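Long-range contacts in kelch domain-containing protein (Colletotrichum graminicola M1.001, PDB 5C86), which acts as a fungal alcohol oxidase of the AA5 family, probably using copper to oxidise alcohols to aldehydes: residues A233-T238 / I256-E261; V10-V15 / Y48-N53. One frame throughout, in Å; residues are numbered along the deposited sequence.

Contact 1 of 2, residues A233-T238 / I256-E261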
# COMPACT_ATOMS: atom_id res chain seq x y z
N ALA A 233 -13.09 1.29 -12.48
CA ALA A 233 -12.76 1.93 -13.77
C ALA A 233 -11.38 1.54 -14.24
O ALA A 233 -10.95 2.02 -15.31
CB ALA A 233 -12.88 3.45 -13.63
N GLY A 234 -10.65 0.75 -13.43
CA GLY A 234 -9.34 0.34 -13.86
C GLY A 234 -8.30 1.46 -13.82
O GLY A 234 -7.40 1.44 -14.60
N LYS A 235 -8.39 2.39 -12.90
CA LYS A 235 -7.58 3.57 -12.91
C LYS A 235 -6.45 3.53 -11.87
O LYS A 235 -6.70 3.27 -10.66
CB LYS A 235 -8.39 4.80 -12.60
CG LYS A 235 -9.55 5.06 -13.54
CD LYS A 235 -9.10 5.68 -14.79
CE LYS A 235 -10.27 6.12 -15.66
NZ LYS A 235 -9.72 6.63 -16.92
N ILE A 236 -5.23 3.74 -12.35
CA ILE A 236 -4.02 3.77 -11.51
C ILE A 236 -3.30 5.11 -11.67
O ILE A 236 -3.03 5.51 -12.81
CB ILE A 236 -3.11 2.61 -11.81
CG1 ILE A 236 -3.87 1.29 -11.72
CG2 ILE A 236 -1.86 2.64 -10.94
CD1 ILE A 236 -3.08 0.15 -12.24
N PHE A 237 -2.96 5.77 -10.58
CA PHE A 237 -2.18 7.00 -10.62
C PHE A 237 -0.74 6.62 -10.38
O PHE A 237 -0.45 5.74 -9.52
CB PHE A 237 -2.63 7.88 -9.46
CG PHE A 237 -1.71 9.02 -9.12
CD1 PHE A 237 -1.67 10.17 -9.91
CD2 PHE A 237 -0.99 8.99 -7.97
CE1 PHE A 237 -0.90 11.23 -9.60
CE2 PHE A 237 -0.18 10.09 -7.63
CZ PHE A 237 -0.18 11.23 -8.41
N THR A 238 0.17 7.26 -11.11
CA THR A 238 1.63 7.04 -10.93
C THR A 238 2.33 8.30 -10.78
O THR A 238 1.91 9.32 -11.36
CB THR A 238 2.27 6.26 -12.08
OG1 THR A 238 2.35 7.11 -13.28
CG2 THR A 238 1.51 4.95 -12.37
N ILE A 256 -2.04 8.94 -15.32
CA ILE A 256 -3.13 8.04 -15.02
C ILE A 256 -3.16 6.94 -16.06
O ILE A 256 -3.20 7.24 -17.25
CB ILE A 256 -4.50 8.77 -14.96
CG1 ILE A 256 -4.63 9.69 -13.75
CG2 ILE A 256 -5.65 7.74 -15.07
CD1 ILE A 256 -5.80 10.67 -13.85
N LEU A 257 -3.14 5.70 -15.61
CA LEU A 257 -3.21 4.48 -16.41
C LEU A 257 -4.61 3.98 -16.36
O LEU A 257 -5.27 4.02 -15.26
CB LEU A 257 -2.29 3.39 -15.87
CG LEU A 257 -0.88 3.74 -15.46
CD1 LEU A 257 -0.05 2.51 -15.15
CD2 LEU A 257 -0.11 4.71 -16.26
N THR A 258 -5.16 3.49 -17.51
CA THR A 258 -6.50 2.93 -17.51
C THR A 258 -6.40 1.54 -18.07
O THR A 258 -5.94 1.38 -19.20
CB THR A 258 -7.48 3.80 -18.37
OG1 THR A 258 -7.53 5.16 -17.91
CG2 THR A 258 -8.88 3.23 -18.30
N LEU A 259 -6.79 0.54 -17.31
CA LEU A 259 -6.67 -0.86 -17.61
C LEU A 259 -7.93 -1.26 -18.31
O LEU A 259 -9.01 -0.91 -17.85
CB LEU A 259 -6.50 -1.72 -16.34
CG LEU A 259 -5.03 -1.76 -15.80
CD1 LEU A 259 -4.49 -0.39 -15.50
CD2 LEU A 259 -5.02 -2.59 -14.55
N GLY A 260 -7.76 -2.00 -19.41
CA GLY A 260 -8.90 -2.63 -20.02
C GLY A 260 -8.81 -4.10 -19.68
O GLY A 260 -8.96 -4.47 -18.51
N GLU A 261 -8.67 -4.94 -20.68
CA GLU A 261 -8.59 -6.37 -20.45
C GLU A 261 -7.11 -6.78 -20.26
O GLU A 261 -6.24 -6.16 -20.77
CB GLU A 261 -9.29 -7.17 -21.56
CG GLU A 261 -10.84 -7.07 -21.53
CD GLU A 261 -11.52 -7.39 -20.19
OE1 GLU A 261 -11.25 -8.46 -19.63
OE2 GLU A 261 -12.37 -6.59 -19.70
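Lys235 and Thr258 form a non-hydrogen-bonded antiparallel pair, and their side chains run side by side in the same direction from the sheet. From Lys235, CB stays 4.2 Å from Leu257 O, its nearest atom on 256-261. The chain then bends, chi2 (-80°) turning CD to the side of Thr258, 3.5 Å from its OG1, where it also touches Ile256 CG2. CE follows alongside the same threonine, close to both OG1 and CG2. At the tip, NZ donates a hydrogen bond of 2.8 Å to Thr258 OG1, so the lysine reaches across to the neighbouring strand on this face.

The backbone bonds fall on either side of this pair. Ile236 and Leu257 exchange two nearly straight bonds, the shorter from Leu257 N to Ile236 O (2.8 Å, 175° at the hydrogen), while Leu259 N reaches Gly234 O (2.9 Å), just beyond the paired strand residues.

Ile236 and Leu257 point to the opposite face, where the contacts are between carbons. Ile236 CD1 meets Leu259 CD1 at 3.6 Å, and Thr238 CG2 lies 4.0 Å from Leu257 CD1, these two side chains crossing at about a right angle.

Strands 235-239 and 254-258 are the middle pair of one propeller blade. Leu257 and Leu259 pack on Met198 and Trp200 of strand 197-202 in the preceding blade, whereas Phe237 faces the following one, touching strand 291-294 and stacking with Phe315.

Contact 2 of 2, residues V10-V15 / Y48-N53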
# COMPACT_ATOMS: atom_id res chain seq x y z
N VAL A 10 4.12 10.93 17.33
CA VAL A 10 3.97 9.61 17.86
C VAL A 10 5.37 9.01 17.74
O VAL A 10 5.99 9.10 16.68
CB VAL A 10 2.93 8.85 17.01
CG1 VAL A 10 2.99 7.33 17.14
CG2 VAL A 10 1.55 9.41 17.38
N LYS A 11 5.85 8.37 18.78
CA LYS A 11 7.22 7.85 18.77
C LYS A 11 7.25 6.38 19.04
O LYS A 11 6.73 5.88 20.03
CB LYS A 11 8.02 8.60 19.84
CG LYS A 11 9.40 9.07 19.36
CD LYS A 11 10.40 9.10 20.53
CE LYS A 11 9.89 9.96 21.69
NZ LYS A 11 10.62 9.67 22.96
N PHE A 12 7.82 5.61 18.14
CA PHE A 12 7.89 4.24 18.31
C PHE A 12 9.29 3.82 18.87
O PHE A 12 10.26 4.48 18.58
CB PHE A 12 7.71 3.49 16.94
CG PHE A 12 6.26 3.44 16.48
CD1 PHE A 12 5.39 2.43 16.91
CD2 PHE A 12 5.83 4.35 15.54
CE1 PHE A 12 4.06 2.41 16.50
CE2 PHE A 12 4.50 4.32 15.10
CZ PHE A 12 3.64 3.35 15.57
N PRO A 13 9.36 2.66 19.49
CA PRO A 13 10.67 2.20 19.99
C PRO A 13 11.48 1.54 18.87
O PRO A 13 12.63 1.12 19.14
CB PRO A 13 10.27 1.15 21.01
CG PRO A 13 9.01 0.53 20.43
CD PRO A 13 8.28 1.72 19.87
N VAL A 14 10.93 1.42 17.63
CA VAL A 14 11.72 0.85 16.46
C VAL A 14 11.43 1.81 15.29
O VAL A 14 10.42 2.55 15.30
CB VAL A 14 11.37 -0.56 16.04
CG1 VAL A 14 11.45 -1.56 17.19
CG2 VAL A 14 9.94 -0.68 15.45
N VAL A 15 12.34 1.94 14.29
CA VAL A 15 12.07 2.82 13.19
C VAL A 15 10.98 2.08 12.34
O VAL A 15 11.12 0.91 11.96
CB VAL A 15 13.31 3.07 12.32
CG1 VAL A 15 12.99 4.01 11.20
CG2 VAL A 15 14.46 3.65 13.20
N TYR A 48 11.84 -7.22 15.42
CA TYR A 48 11.24 -6.33 16.40
C TYR A 48 10.01 -5.65 15.79
O TYR A 48 10.10 -5.09 14.71
CB TYR A 48 12.19 -5.30 16.93
CG TYR A 48 13.15 -5.90 17.92
CD1 TYR A 48 14.34 -6.49 17.50
CD2 TYR A 48 12.85 -5.86 19.30
CE1 TYR A 48 15.25 -7.01 18.45
CE2 TYR A 48 13.74 -6.40 20.24
CZ TYR A 48 14.93 -6.95 19.80
OH TYR A 48 15.82 -7.49 20.72
N THR A 49 8.93 -5.59 16.58
CA THR A 49 7.65 -4.95 16.17
C THR A 49 7.13 -4.12 17.27
O THR A 49 7.47 -4.33 18.49
CB THR A 49 6.60 -5.93 15.66
OG1 THR A 49 5.95 -6.59 16.79
CG2 THR A 49 7.13 -6.95 14.70
N SER A 50 6.30 -3.16 16.94
CA SER A 50 5.60 -2.35 17.93
C SER A 50 4.21 -2.04 17.35
O SER A 50 3.98 -2.18 16.14
CB SER A 50 6.36 -1.10 18.28
OG SER A 50 5.65 -0.17 19.09
N LEU A 51 3.27 -1.75 18.23
CA LEU A 51 1.85 -1.55 17.86
C LEU A 51 1.34 -0.26 18.41
O LEU A 51 1.51 -0.03 19.63
CB LEU A 51 1.04 -2.68 18.41
CG LEU A 51 -0.46 -2.70 18.06
CD1 LEU A 51 -0.61 -3.20 16.64
CD2 LEU A 51 -1.30 -3.58 19.01
N TYR A 52 0.69 0.56 17.59
CA TYR A 52 0.04 1.77 18.03
C TYR A 52 -1.46 1.49 18.11
O TYR A 52 -2.06 1.01 17.18
CB TYR A 52 0.26 2.97 17.09
CG TYR A 52 -0.56 4.20 17.37
CD1 TYR A 52 -0.22 5.07 18.36
CD2 TYR A 52 -1.66 4.49 16.61
CE1 TYR A 52 -0.99 6.19 18.63
CE2 TYR A 52 -2.39 5.61 16.82
CZ TYR A 52 -2.06 6.44 17.84
OH TYR A 52 -2.83 7.56 17.99
N ASN A 53 -2.03 1.67 19.30
CA ASN A 53 -3.45 1.48 19.52
C ASN A 53 -4.19 2.75 19.21
O ASN A 53 -4.00 3.78 19.85
CB ASN A 53 -3.66 1.07 20.99
CG ASN A 53 -5.05 0.63 21.24
OD1 ASN A 53 -5.97 1.39 21.09
ND2 ASN A 53 -5.20 -0.59 21.47
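The ring of Phe12 meets strand 47-52 edge-on. Ser50 OG lies in the plane of the ring, 3.4 Å from CD1, and Tyr52 N also sits at the edge in that plane. Phe12 CZ touches Tyr52 CB at 3.7 Å, the two side chains crossing at about a right angle. Tyr52 holds CG anti to its backbone N (chi1 171°), and its CD1 comes within 4.1 Å of Val10 CG1, these side chains again roughly perpendicular.

Ser50 is also approached by Pro13, whose CD lies 3.3 Å from OG while CG and CD both lie against CB. The hydroxyl is hydrogen-bonded to Ser60 O, and so satisfied, although Phe12 CD1 and Pro13 CD lie against it. At the far end, Val14 CG1 rests on Tyr48 CB at 3.8 Å, and the phenol of Tyr48 then leads away.

No hydrogen bond joins the segments, and their nearest CA atoms, those of Phe12 and Ser50, remain 7.0 Å apart. Every contact uses a side chain of 10-15, set against side chains and, for Phe12, backbone of 48-53.

Strand 5-11 pairs with 364-369, while 47-52 belongs to the next blade, whose Val30 also touches Phe12 and Val14. The end of this outermost strand and the following loop lie against that blade, as expected where an N-terminal strand closes the last blade of a seven-bladed propeller, the fold of galactose oxidase.

How the contacts relate
The two contacts share no strand and lie on opposite sides of the chain's centre, their centres 35 Å apart. Both are partly buried, but one lies within a blade, the other between blades. In contact 1 neighbouring strands are joined by backbone hydrogen bonds, and one face adds a polar pair while the other brings carbons together. Contact 2 depends on aromatic and aliphatic side chains packed around a serine, without any hydrogen bond across it, burying 320 Å², against 464 Å² in contact 1. Contact 1 is far from the copper site, whereas Val14 in contact 2 comes to about 11 Å, side chain to side chain, from His335, a copper-binding residue, without metal in this model.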